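Side-chain contacts in adhesion G-protein coupled receptor G6 (Danio rerio, PDB 6V55), which is an adhesion G-protein coupled receptor, linked to myelination, that probably mediates adhesion and signalling through its large calcium-binding extracellular region: residues N23-S28 with F50-A55; Y60-V65 with D71-G76; A206-L211 with F269-R274; G223-G228 with S283-L288. All blocks are in the same frame, centred on the assembly; numbering follows the deposited sequence.

Contact 1: N23-S28 with F50-A55; sequences NDYPPS and FELEEA. With CA (calcium ion), chain C.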
# COMPACT_ATOMS: atom_id res chain seq x y z
N ASN A 23 -4.83 3.57 -15.12
CA ASN A 23 -3.72 4.41 -15.55
C ASN A 23 -2.69 4.46 -14.43
O ASN A 23 -2.86 3.83 -13.38
CB ASN A 23 -4.20 5.82 -15.93
CG ASN A 23 -5.45 5.80 -16.81
OD1 ASN A 23 -6.51 6.30 -16.40
ND2 ASN A 23 -5.32 5.27 -18.02
N ASP A 24 -1.62 5.22 -14.62
CA ASP A 24 -0.55 5.22 -13.63
C ASP A 24 -0.94 6.01 -12.39
O ASP A 24 -1.69 7.00 -12.46
CB ASP A 24 0.74 5.80 -14.19
CG ASP A 24 1.31 5.01 -15.37
OD1 ASP A 24 2.23 5.59 -16.00
OD2 ASP A 24 0.89 3.86 -15.66
N TYR A 25 -0.42 5.57 -11.25
CA TYR A 25 -0.61 6.29 -10.00
C TYR A 25 0.15 7.62 -10.04
O TYR A 25 1.05 7.79 -10.86
CB TYR A 25 -0.17 5.42 -8.82
CG TYR A 25 1.16 4.69 -8.90
CD1 TYR A 25 2.36 5.35 -8.69
CD2 TYR A 25 1.18 3.32 -9.09
CE1 TYR A 25 3.57 4.66 -8.72
CE2 TYR A 25 2.38 2.62 -9.13
CZ TYR A 25 3.57 3.30 -8.93
OH TYR A 25 4.77 2.62 -8.96
N PRO A 26 -0.25 8.60 -9.24
CA PRO A 26 0.53 9.84 -9.19
C PRO A 26 1.78 9.61 -8.36
O PRO A 26 1.87 8.62 -7.63
CB PRO A 26 -0.45 10.83 -8.54
CG PRO A 26 -1.82 10.20 -8.68
CD PRO A 26 -1.54 8.76 -8.53
N PRO A 27 2.79 10.48 -8.47
CA PRO A 27 3.91 10.41 -7.54
C PRO A 27 3.51 10.83 -6.13
O PRO A 27 2.43 11.40 -5.92
CB PRO A 27 4.93 11.39 -8.12
CG PRO A 27 4.43 11.82 -9.42
CD PRO A 27 2.99 11.54 -9.48
N SER A 28 4.40 10.53 -5.17
CA SER A 28 4.36 11.01 -3.78
C SER A 28 3.07 10.67 -3.04
O SER A 28 2.56 11.44 -2.23
CB SER A 28 4.63 12.50 -3.74
OG SER A 28 5.63 12.79 -4.69
N PHE A 50 -1.15 -6.09 -10.22
CA PHE A 50 -0.11 -5.43 -9.42
C PHE A 50 1.09 -5.15 -10.31
O PHE A 50 1.77 -6.11 -10.72
CB PHE A 50 0.33 -6.30 -8.21
CG PHE A 50 1.38 -5.66 -7.31
CD1 PHE A 50 2.76 -5.88 -7.52
CD2 PHE A 50 1.00 -4.90 -6.22
CE1 PHE A 50 3.71 -5.30 -6.70
CE2 PHE A 50 1.94 -4.35 -5.38
CZ PHE A 50 3.30 -4.55 -5.62
N GLU A 51 1.42 -3.87 -10.52
CA GLU A 51 2.70 -3.51 -11.13
C GLU A 51 3.20 -2.23 -10.47
O GLU A 51 2.58 -1.17 -10.62
CB GLU A 51 2.57 -3.32 -12.64
CG GLU A 51 3.87 -2.90 -13.32
CD GLU A 51 3.70 -2.41 -14.77
OE1 GLU A 51 2.63 -1.82 -15.12
OE2 GLU A 51 4.65 -2.60 -15.56
N LEU A 52 4.33 -2.32 -9.77
CA LEU A 52 4.98 -1.16 -9.17
C LEU A 52 6.36 -0.98 -9.78
O LEU A 52 6.89 -1.87 -10.45
CB LEU A 52 5.08 -1.30 -7.66
CG LEU A 52 4.11 -0.48 -6.83
CD1 LEU A 52 2.70 -0.94 -7.10
CD2 LEU A 52 4.43 -0.65 -5.38
N GLU A 53 6.93 0.20 -9.55
CA GLU A 53 8.32 0.47 -9.91
C GLU A 53 9.24 -0.44 -9.11
O GLU A 53 9.14 -0.50 -7.88
CB GLU A 53 8.64 1.94 -9.64
CG GLU A 53 10.09 2.27 -9.76
CD GLU A 53 10.41 3.73 -9.42
OE1 GLU A 53 9.62 4.40 -8.73
OE2 GLU A 53 11.49 4.21 -9.84
N GLU A 54 10.09 -1.20 -9.79
CA GLU A 54 10.93 -2.14 -9.06
C GLU A 54 12.18 -1.45 -8.51
O GLU A 54 12.69 -0.49 -9.10
CB GLU A 54 11.31 -3.33 -9.94
CG GLU A 54 11.58 -4.61 -9.10
CD GLU A 54 12.06 -5.80 -9.93
OE1 GLU A 54 12.08 -6.93 -9.39
OE2 GLU A 54 12.38 -5.59 -11.12
N ALA A 55 12.63 -1.91 -7.34
CA ALA A 55 13.87 -1.46 -6.72
C ALA A 55 14.37 -2.52 -5.76
O ALA A 55 13.59 -3.32 -5.22
CB ALA A 55 13.68 -0.15 -5.96
CA CA C . 7.94 6.15 -8.34
O HOH W 1 6.10 7.90 -8.03

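Contact 2: Y60-V65 with D71-G76; sequences YDRVVV and DAKFCG. With CA (calcium ion), chain C.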
# COMPACT_ATOMS: atom_id res chain seq x y z
N TYR A 60 11.91 2.44 -3.76
CA TYR A 60 11.35 3.51 -4.59
C TYR A 60 9.85 3.58 -4.36
O TYR A 60 9.39 4.46 -3.63
CB TYR A 60 11.68 3.29 -6.07
CG TYR A 60 13.14 3.50 -6.45
CD1 TYR A 60 14.03 4.12 -5.58
CD2 TYR A 60 13.63 3.06 -7.68
CE1 TYR A 60 15.36 4.29 -5.92
CE2 TYR A 60 14.96 3.23 -8.03
CZ TYR A 60 15.81 3.85 -7.15
OH TYR A 60 17.13 4.05 -7.49
N ASP A 61 9.06 2.69 -4.97
CA ASP A 61 7.65 2.57 -4.63
C ASP A 61 7.44 1.23 -3.96
O ASP A 61 7.96 0.22 -4.44
CB ASP A 61 6.73 2.62 -5.86
CG ASP A 61 7.00 3.82 -6.75
OD1 ASP A 61 7.65 4.77 -6.26
OD2 ASP A 61 6.56 3.82 -7.92
N ARG A 62 6.67 1.18 -2.88
CA ARG A 62 6.42 -0.09 -2.20
C ARG A 62 4.97 -0.16 -1.73
O ARG A 62 4.34 0.86 -1.47
CB ARG A 62 7.37 -0.31 -1.01
CG ARG A 62 7.24 0.70 0.11
CD ARG A 62 8.01 0.26 1.36
NE ARG A 62 9.45 0.13 1.12
CZ ARG A 62 10.39 0.16 2.07
NH1 ARG A 62 10.08 0.31 3.36
NH2 ARG A 62 11.67 0.04 1.70
N VAL A 63 4.46 -1.38 -1.66
CA VAL A 63 3.21 -1.69 -0.97
C VAL A 63 3.58 -2.53 0.24
O VAL A 63 4.31 -3.51 0.10
CB VAL A 63 2.23 -2.46 -1.87
CG1 VAL A 63 1.06 -3.05 -1.07
CG2 VAL A 63 1.70 -1.55 -2.92
N VAL A 64 3.11 -2.13 1.44
CA VAL A 64 3.28 -2.89 2.67
C VAL A 64 1.95 -3.53 3.04
O VAL A 64 0.93 -2.84 3.09
CB VAL A 64 3.79 -1.99 3.81
CG1 VAL A 64 3.87 -2.76 5.11
CG2 VAL A 64 5.16 -1.39 3.47
N VAL A 65 1.93 -4.85 3.29
CA VAL A 65 0.74 -5.55 3.79
C VAL A 65 0.97 -5.91 5.25
O VAL A 65 1.89 -6.68 5.57
CB VAL A 65 0.41 -6.81 2.98
CG1 VAL A 65 -0.85 -7.46 3.53
CG2 VAL A 65 0.24 -6.47 1.50
N ASP A 71 4.53 -8.17 8.59
CA ASP A 71 4.71 -6.90 7.90
C ASP A 71 5.56 -7.24 6.70
O ASP A 71 6.69 -7.71 6.87
CB ASP A 71 5.39 -5.89 8.83
CG ASP A 71 5.55 -4.50 8.22
OD1 ASP A 71 6.37 -4.30 7.29
OD2 ASP A 71 4.86 -3.58 8.71
N ALA A 72 5.08 -7.03 5.48
CA ALA A 72 5.91 -7.35 4.33
C ALA A 72 5.75 -6.32 3.23
O ALA A 72 4.63 -5.90 2.92
CB ALA A 72 5.58 -8.72 3.80
N LYS A 73 6.88 -5.94 2.60
CA LYS A 73 6.91 -4.95 1.53
C LYS A 73 6.95 -5.63 0.17
O LYS A 73 7.49 -6.73 0.03
CB LYS A 73 8.09 -3.99 1.67
CG LYS A 73 9.44 -4.66 1.89
CD LYS A 73 10.58 -3.66 1.98
CE LYS A 73 11.90 -4.38 2.28
NZ LYS A 73 13.09 -3.43 2.30
N PHE A 74 6.36 -4.98 -0.84
CA PHE A 74 6.19 -5.55 -2.18
C PHE A 74 6.38 -4.45 -3.22
O PHE A 74 5.90 -3.33 -3.04
CB PHE A 74 4.79 -6.16 -2.38
CG PHE A 74 4.46 -7.31 -1.47
CD1 PHE A 74 4.71 -8.62 -1.87
CD2 PHE A 74 3.87 -7.08 -0.23
CE1 PHE A 74 4.39 -9.70 -1.04
CE2 PHE A 74 3.55 -8.15 0.61
CZ PHE A 74 3.81 -9.47 0.20
N CYS A 75 7.05 -4.78 -4.32
CA CYS A 75 7.08 -3.92 -5.50
C CYS A 75 7.30 -4.80 -6.72
O CYS A 75 7.27 -6.03 -6.63
CB CYS A 75 8.19 -2.88 -5.42
SG CYS A 75 9.82 -3.60 -5.10
N GLY A 76 7.55 -4.15 -7.86
CA GLY A 76 7.76 -4.88 -9.10
C GLY A 76 6.47 -5.55 -9.53
O GLY A 76 5.40 -4.94 -9.53
CA CA C . 7.94 6.15 -8.34
O HOH W 1 6.10 7.90 -8.03

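Contact 3: A206-L211 with F269-R274; sequences ATMKPL and FIYNFR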
# COMPACT_ATOMS: atom_id res chain seq x y z
N ALA A 206 -9.39 -31.98 31.65
CA ALA A 206 -9.47 -30.72 30.92
C ALA A 206 -8.47 -30.65 29.77
O ALA A 206 -8.43 -29.63 29.07
CB ALA A 206 -9.25 -29.55 31.86
N THR A 207 -7.65 -31.70 29.59
CA THR A 207 -6.91 -31.90 28.35
C THR A 207 -7.82 -32.59 27.34
O THR A 207 -8.52 -33.56 27.68
CB THR A 207 -5.65 -32.73 28.60
OG1 THR A 207 -4.95 -32.19 29.72
CG2 THR A 207 -4.72 -32.73 27.36
N MET A 208 -7.83 -32.09 26.11
CA MET A 208 -8.63 -32.71 25.08
C MET A 208 -8.02 -34.03 24.64
O MET A 208 -6.79 -34.17 24.54
CB MET A 208 -8.77 -31.81 23.87
CG MET A 208 -9.54 -30.58 24.13
SD MET A 208 -10.32 -30.15 22.60
CE MET A 208 -12.01 -30.28 23.08
N LYS A 209 -8.88 -34.99 24.33
CA LYS A 209 -8.43 -36.25 23.80
C LYS A 209 -9.48 -36.73 22.80
O LYS A 209 -10.69 -36.53 23.04
CB LYS A 209 -8.19 -37.30 24.89
CG LYS A 209 -6.71 -37.65 25.10
CD LYS A 209 -6.56 -38.88 26.00
CE LYS A 209 -7.08 -38.60 27.41
NZ LYS A 209 -6.86 -39.75 28.35
N PRO A 210 -9.05 -37.29 21.67
CA PRO A 210 -10.02 -37.82 20.70
C PRO A 210 -10.64 -39.14 21.14
O PRO A 210 -10.05 -39.94 21.87
CB PRO A 210 -9.16 -38.01 19.43
CG PRO A 210 -7.76 -38.19 19.92
CD PRO A 210 -7.67 -37.35 21.17
N LEU A 211 -11.88 -39.35 20.68
CA LEU A 211 -12.71 -40.49 21.04
C LEU A 211 -13.65 -40.79 19.89
O LEU A 211 -14.41 -39.91 19.46
CB LEU A 211 -13.52 -40.21 22.32
CG LEU A 211 -14.61 -41.26 22.61
CD1 LEU A 211 -13.99 -42.64 22.87
CD2 LEU A 211 -15.51 -40.84 23.77
N PHE A 269 -15.64 -28.39 27.14
CA PHE A 269 -15.30 -28.10 25.76
C PHE A 269 -15.45 -29.33 24.87
O PHE A 269 -15.16 -30.45 25.30
CB PHE A 269 -13.84 -27.62 25.62
CG PHE A 269 -13.52 -26.31 26.27
CD1 PHE A 269 -12.19 -26.02 26.57
CD2 PHE A 269 -14.50 -25.36 26.52
CE1 PHE A 269 -11.84 -24.82 27.14
CE2 PHE A 269 -14.16 -24.15 27.10
CZ PHE A 269 -12.82 -23.88 27.40
N ILE A 270 -15.86 -29.12 23.61
CA ILE A 270 -15.82 -30.15 22.57
C ILE A 270 -15.19 -29.57 21.29
O ILE A 270 -15.16 -28.35 21.07
CB ILE A 270 -17.22 -30.76 22.29
CG1 ILE A 270 -17.14 -32.23 21.86
CG2 ILE A 270 -18.02 -29.89 21.35
CD1 ILE A 270 -18.49 -32.90 21.65
N TYR A 271 -14.65 -30.47 20.47
CA TYR A 271 -13.88 -30.06 19.30
C TYR A 271 -13.95 -31.18 18.28
O TYR A 271 -13.90 -32.35 18.66
CB TYR A 271 -12.41 -29.75 19.67
CG TYR A 271 -11.46 -29.54 18.50
CD1 TYR A 271 -10.41 -30.44 18.23
CD2 TYR A 271 -11.62 -28.45 17.67
CE1 TYR A 271 -9.54 -30.23 17.14
CE2 TYR A 271 -10.77 -28.23 16.59
CZ TYR A 271 -9.73 -29.12 16.32
OH TYR A 271 -8.89 -28.89 15.22
N ASN A 272 -14.09 -30.81 17.00
CA ASN A 272 -13.97 -31.70 15.83
C ASN A 272 -15.04 -32.81 15.79
O ASN A 272 -14.75 -33.96 15.47
CB ASN A 272 -12.55 -32.27 15.69
CG ASN A 272 -12.15 -32.41 14.25
OD1 ASN A 272 -12.78 -31.83 13.36
ND2 ASN A 272 -11.11 -33.19 13.99
N PHE A 273 -16.29 -32.43 16.07
CA PHE A 273 -17.40 -33.38 16.07
C PHE A 273 -17.78 -33.72 14.63
O PHE A 273 -18.21 -32.85 13.87
CB PHE A 273 -18.60 -32.81 16.82
CG PHE A 273 -19.69 -33.82 17.11
CD1 PHE A 273 -20.74 -34.04 16.20
CD2 PHE A 273 -19.70 -34.52 18.30
CE1 PHE A 273 -21.73 -34.96 16.46
CE2 PHE A 273 -20.70 -35.45 18.57
CZ PHE A 273 -21.72 -35.66 17.65
N ARG A 274 -17.66 -35.00 14.28
CA ARG A 274 -17.94 -35.48 12.94
C ARG A 274 -18.75 -36.77 13.00
O ARG A 274 -18.69 -37.51 13.99
CB ARG A 274 -16.64 -35.70 12.13
CG ARG A 274 -15.72 -34.48 11.95
CD ARG A 274 -14.28 -34.89 11.66
NE ARG A 274 -13.55 -35.29 12.87
CZ ARG A 274 -12.43 -36.03 12.86
NH1 ARG A 274 -11.92 -36.45 11.70
NH2 ARG A 274 -11.84 -36.35 14.01

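Contact 4: G223-G228 with S283-L288; sequences GVYFEG and SELSAL. Unlike the reference sequence in segment 223-228: Glu-227 (reference Gly).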
# COMPACT_ATOMS: atom_id res chain seq x y z
N GLY A 223 -18.02 -50.24 18.60
CA GLY A 223 -16.58 -50.09 18.58
C GLY A 223 -16.21 -48.80 19.33
O GLY A 223 -16.99 -47.85 19.31
N VAL A 224 -15.09 -48.84 20.03
CA VAL A 224 -14.57 -47.67 20.75
C VAL A 224 -13.11 -47.50 20.35
O VAL A 224 -12.33 -48.45 20.41
CB VAL A 224 -14.70 -47.83 22.28
CG1 VAL A 224 -14.04 -46.67 23.00
CG2 VAL A 224 -16.15 -47.90 22.70
N TYR A 225 -12.75 -46.29 19.92
CA TYR A 225 -11.35 -45.91 19.72
C TYR A 225 -10.99 -44.83 20.74
O TYR A 225 -11.59 -43.74 20.73
CB TYR A 225 -11.13 -45.45 18.28
CG TYR A 225 -9.70 -45.49 17.82
CD1 TYR A 225 -8.82 -44.44 18.12
CD2 TYR A 225 -9.22 -46.57 17.05
CE1 TYR A 225 -7.50 -44.47 17.70
CE2 TYR A 225 -7.91 -46.60 16.61
CZ TYR A 225 -7.05 -45.54 16.94
OH TYR A 225 -5.74 -45.55 16.52
N PHE A 226 -10.02 -45.13 21.60
CA PHE A 226 -9.58 -44.25 22.68
C PHE A 226 -8.16 -44.66 23.05
O PHE A 226 -7.91 -45.86 23.28
CB PHE A 226 -10.50 -44.38 23.89
CG PHE A 226 -10.39 -43.26 24.91
CD1 PHE A 226 -11.15 -43.36 26.05
CD2 PHE A 226 -9.60 -42.12 24.75
CE1 PHE A 226 -11.14 -42.39 27.03
CE2 PHE A 226 -9.58 -41.12 25.72
CZ PHE A 226 -10.38 -41.26 26.88
N GLU A 227 -7.26 -43.67 23.11
CA GLU A 227 -5.86 -43.81 23.53
C GLU A 227 -5.09 -44.81 22.66
O GLU A 227 -4.30 -45.61 23.17
CB GLU A 227 -5.77 -44.17 25.02
CG GLU A 227 -6.02 -42.95 25.93
CD GLU A 227 -5.86 -43.25 27.42
OE1 GLU A 227 -6.38 -42.46 28.25
OE2 GLU A 227 -5.22 -44.28 27.75
N GLY A 228 -5.32 -44.78 21.34
CA GLY A 228 -4.57 -45.59 20.39
C GLY A 228 -5.05 -47.01 20.21
O GLY A 228 -4.67 -47.66 19.22
N SER A 283 -8.37 -50.64 11.06
CA SER A 283 -7.48 -50.21 9.98
C SER A 283 -7.93 -48.86 9.40
O SER A 283 -7.10 -47.97 9.16
CB SER A 283 -7.45 -51.29 8.91
OG SER A 283 -6.54 -50.99 7.86
N GLU A 284 -9.24 -48.69 9.21
CA GLU A 284 -9.79 -47.41 8.74
C GLU A 284 -9.72 -46.34 9.82
O GLU A 284 -9.59 -45.15 9.51
CB GLU A 284 -11.24 -47.60 8.29
CG GLU A 284 -11.80 -46.51 7.39
CD GLU A 284 -13.01 -46.99 6.60
OE1 GLU A 284 -13.21 -48.22 6.51
OE2 GLU A 284 -13.75 -46.14 6.08
N LEU A 285 -9.79 -46.72 11.09
CA LEU A 285 -9.71 -45.74 12.16
C LEU A 285 -8.28 -45.27 12.43
O LEU A 285 -8.09 -44.28 13.15
CB LEU A 285 -10.34 -46.31 13.45
CG LEU A 285 -11.86 -46.22 13.61
CD1 LEU A 285 -12.37 -47.07 14.74
CD2 LEU A 285 -12.31 -44.78 13.82
N SER A 286 -7.26 -45.95 11.87
CA SER A 286 -5.86 -45.57 12.05
C SER A 286 -5.34 -44.66 10.95
O SER A 286 -4.35 -43.95 11.17
CB SER A 286 -4.99 -46.83 12.17
OG SER A 286 -4.48 -47.25 10.92
N ALA A 287 -5.99 -44.65 9.77
CA ALA A 287 -5.75 -43.66 8.72
C ALA A 287 -6.68 -42.46 8.83
O ALA A 287 -6.98 -41.81 7.82
CB ALA A 287 -5.89 -44.32 7.34
N LEU A 288 -7.13 -42.14 10.04
CA LEU A 288 -8.11 -41.08 10.29
C LEU A 288 -7.38 -39.92 10.94
O LEU A 288 -7.10 -39.94 12.15
CB LEU A 288 -9.25 -41.58 11.18
CG LEU A 288 -10.52 -40.72 11.15
CD1 LEU A 288 -11.26 -41.05 9.88
CD2 LEU A 288 -11.41 -40.94 12.37

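Contact 1: N23-S28 with F50-A55
Tyr-25 points its hydroxyl end at Leu-52 and Glu-53, just where strand 41-51 of the CUB domain runs out beside the bound calcium ion. Its CG sits between the backbone N and the carbonyl carbon (chi1 46°), and this sends the ring across from the 23-28 loop. The tyrosine and leucine side chains meet at about a right angle: Tyr-25 CE2 lies 4.1 Å from Leu-52 CD1, an oblique approach to the ring, while Tyr-25 OH rests 3.8 Å from Leu-52 CG. At the ring edge, close to its plane, Glu-51 O comes within 4.1 Å of Tyr-25 CE2. Phe-95, from strand 90-96, packs edge-to-face with the same ring.

The buried hydroxyl is gripped twice. It hydrogen-bonds to the carboxylate of the calcium ligand Asp-61, its stronger partner, and it takes a weak bond from Glu-53 N to Tyr-25 OH at 3.3 Å. A phenylalanine here would keep the ring packing but would probably leave Glu-53 N and the Asp-61 carboxylate each short of a partner and less firmly set beside the metal. Asp-98, Ser-100 and Val-101 complete the protein ligands of the site. The Glu-53 chain runs extended beyond CG and splits its carboxylate between two charges: OE2 forms a salt bridge with Lys-477, and OE1 binds the calcium ion at 2.5 Å.

Contact 2: Y60-V65 with D71-G76
Two positive side chains, Arg-62 and Lys-73, lie against each other on this CUB-domain hairpin, with Arg-62 NH2 and Lys-73 NZ 3.8 Å apart. The two side chains cross obliquely, and Lys-73 CD lies over the centre of one face of the guanidinium, 3.8 Å above the plane. Lys-73 leaves its backbone with CG between N and the carbonyl carbon (chi1 50°) and then runs extended, which carries its methylenes past the arginine and its NZ to Gly-57 O.

Beneath them the strands 62-65 and 71-74 run antiparallel. Val-63 and Phe-74 form a hydrogen-bonded pair, with a nearly straight bond from Val-63 N to Phe-74 O at 2.8 Å and a weak return bond. Val-65 and Ala-72 form the next such pair, and Val-64 with Lys-73 is the non-hydrogen-bonded pair between them. On the face that carries Val-63, Val-65 and Phe-74, Val-65 CG2 touches Phe-74 CE2 at 3.8 Å, and Phe-50 and Leu-84 continue this apolar layer. On the other face Val-64 CG1 meets the carboxylate of Asp-71, whose OD1 bonds to Ser-335 and Gly-336.

At the open end of the pair Asp-61 chelates calcium through OD1 at 2.5 Å and OD2 at 2.7 Å, OD2 also meeting the Tyr-25 hydroxyl, and Cys-75 is tied to Cys-58 by a disulfide. Gly-57 O takes Lys-73 NZ and Cys-58 O takes Arg-62 NE, so backbone carbonyls beside the disulfide probably soften the repulsion.

Contact 3: A206-L211 with F269-R274
Met-208 reaches Tyr-271 by a bend: CG lies opposite the carbonyl carbon (chi1 -66°), and a turn at the last torsion (chi3 117°) lays the terminal methyl against the strand 269-274. Tyr-271 directs its CB at the thioether, and with CG opposite the backbone N (chi1 170°) its ring leads away. The two side chains cross at about a right angle. Met-208 CE sits 3.5 Å from Tyr-271 CB, and Met-208 SD is 3.6 Å from the same carbon.

The sulfur also approaches the aromatic ring, 5.3 Å from Met-208 SD to the centroid of Tyr-271, in an oblique Met-aromatic contact. Toward the start of the strand, Met-208 CE lies 3.7 Å from Ile-270 C and touches Phe-269 CB at 4.1 Å. The methyl therefore rides along the strand on the side to which Phe-269 and Tyr-271 direct their CB atoms.

In this pentraxin-like sheet strand 145-154 runs between strands 209-216 and 268-276, and Met-208 makes its crossing over Ala-153 of that middle strand. Past the contact, Asn-272 takes a left-handed backbone conformation and its O accepts a bond from Arg-274 NE at 3.2 Å, lying in the guanidinium plane. Tyr-271 OH is meanwhile bonded to Arg-118 O, with Lys-121 in a cation-pi contact to the ring.

No hydrogen bond links the two segments. What joins them is a thioether lying on carbon and on peptide backbone, so the contact depends on shape and dispersion, while the polar end of the tyrosine is fixed from elsewhere.

Contact 4: G223-G228 with S283-L288
A short, weakly bonded helix, about residues 282-286, packs on one sheet of the pentraxin-like sandwich, and the meeting point is Tyr-225 of strand 221-226 against Leu-285. With CG opposite its backbone N (chi1 -160°), the tyrosine lays its ring beside the leucine. The two side chains slide past each other in opposite directions. Tyr-225 CD2 lies 3.8 Å from Leu-285 CB and 3.9 Å from Leu-285 CD1. That same methyl, Leu-285 CD1, also reaches back to Tyr-225 CB at 4.1 Å. The leucine side chain therefore lies along the CD2-CE2 side of the ring and against Tyr-225 CB.

Farther out, Leu-285 O stands over one face of the ring, 4.1 Å above the plane and offset toward the rim. No hydrogen bond crosses between the segments, so this carbonyl simply lies on the aromatic surface. Beyond it Tyr-225 OH comes within 4.5 Å of Ser-286 CA. The serine turns its own hydroxyl back into the helix, with Ser-286 OG giving a bond to Ser-283 O at 3.2 Å.

Replacing the tyrosine with an alanine would probably open a gap beside Leu-285 CB and CD1 and take away the ring surface over which Leu-285 O lies.

Strand 221-226 runs between strands 209-216 and 229-234, with backbone bonds from Tyr-225 to Cys-212 and from Val-224 to Phe-231. Tyr-225 faces the helix from this sheet, while Val-224 turns the other way, onto Leu-211 and Leu-213.

How the contacts relate
Contacts 1 and 2 share the CUB domain and one calcium ion, and they touch directly through a backbone bond between Leu-52 and Gly-76. Contact 1 is buried and mixes a tyrosine hydroxyl with acidic ligands; contact 2 is partly buried and is the one of the four built on strand pairing. Contacts 3 and 4, centres about 15 Å apart, belong to the pentraxin-like domain and reach one sheet through neighbouring strands, where Lys-209 forms a salt bridge with Glu-227, a residue that differs from the reference sequence. Both are partly buried and apolar, without hydrogen bonds between their segments. Contact 3 spans the sheet across an intervening strand, whereas contact 4 seats a helix on it.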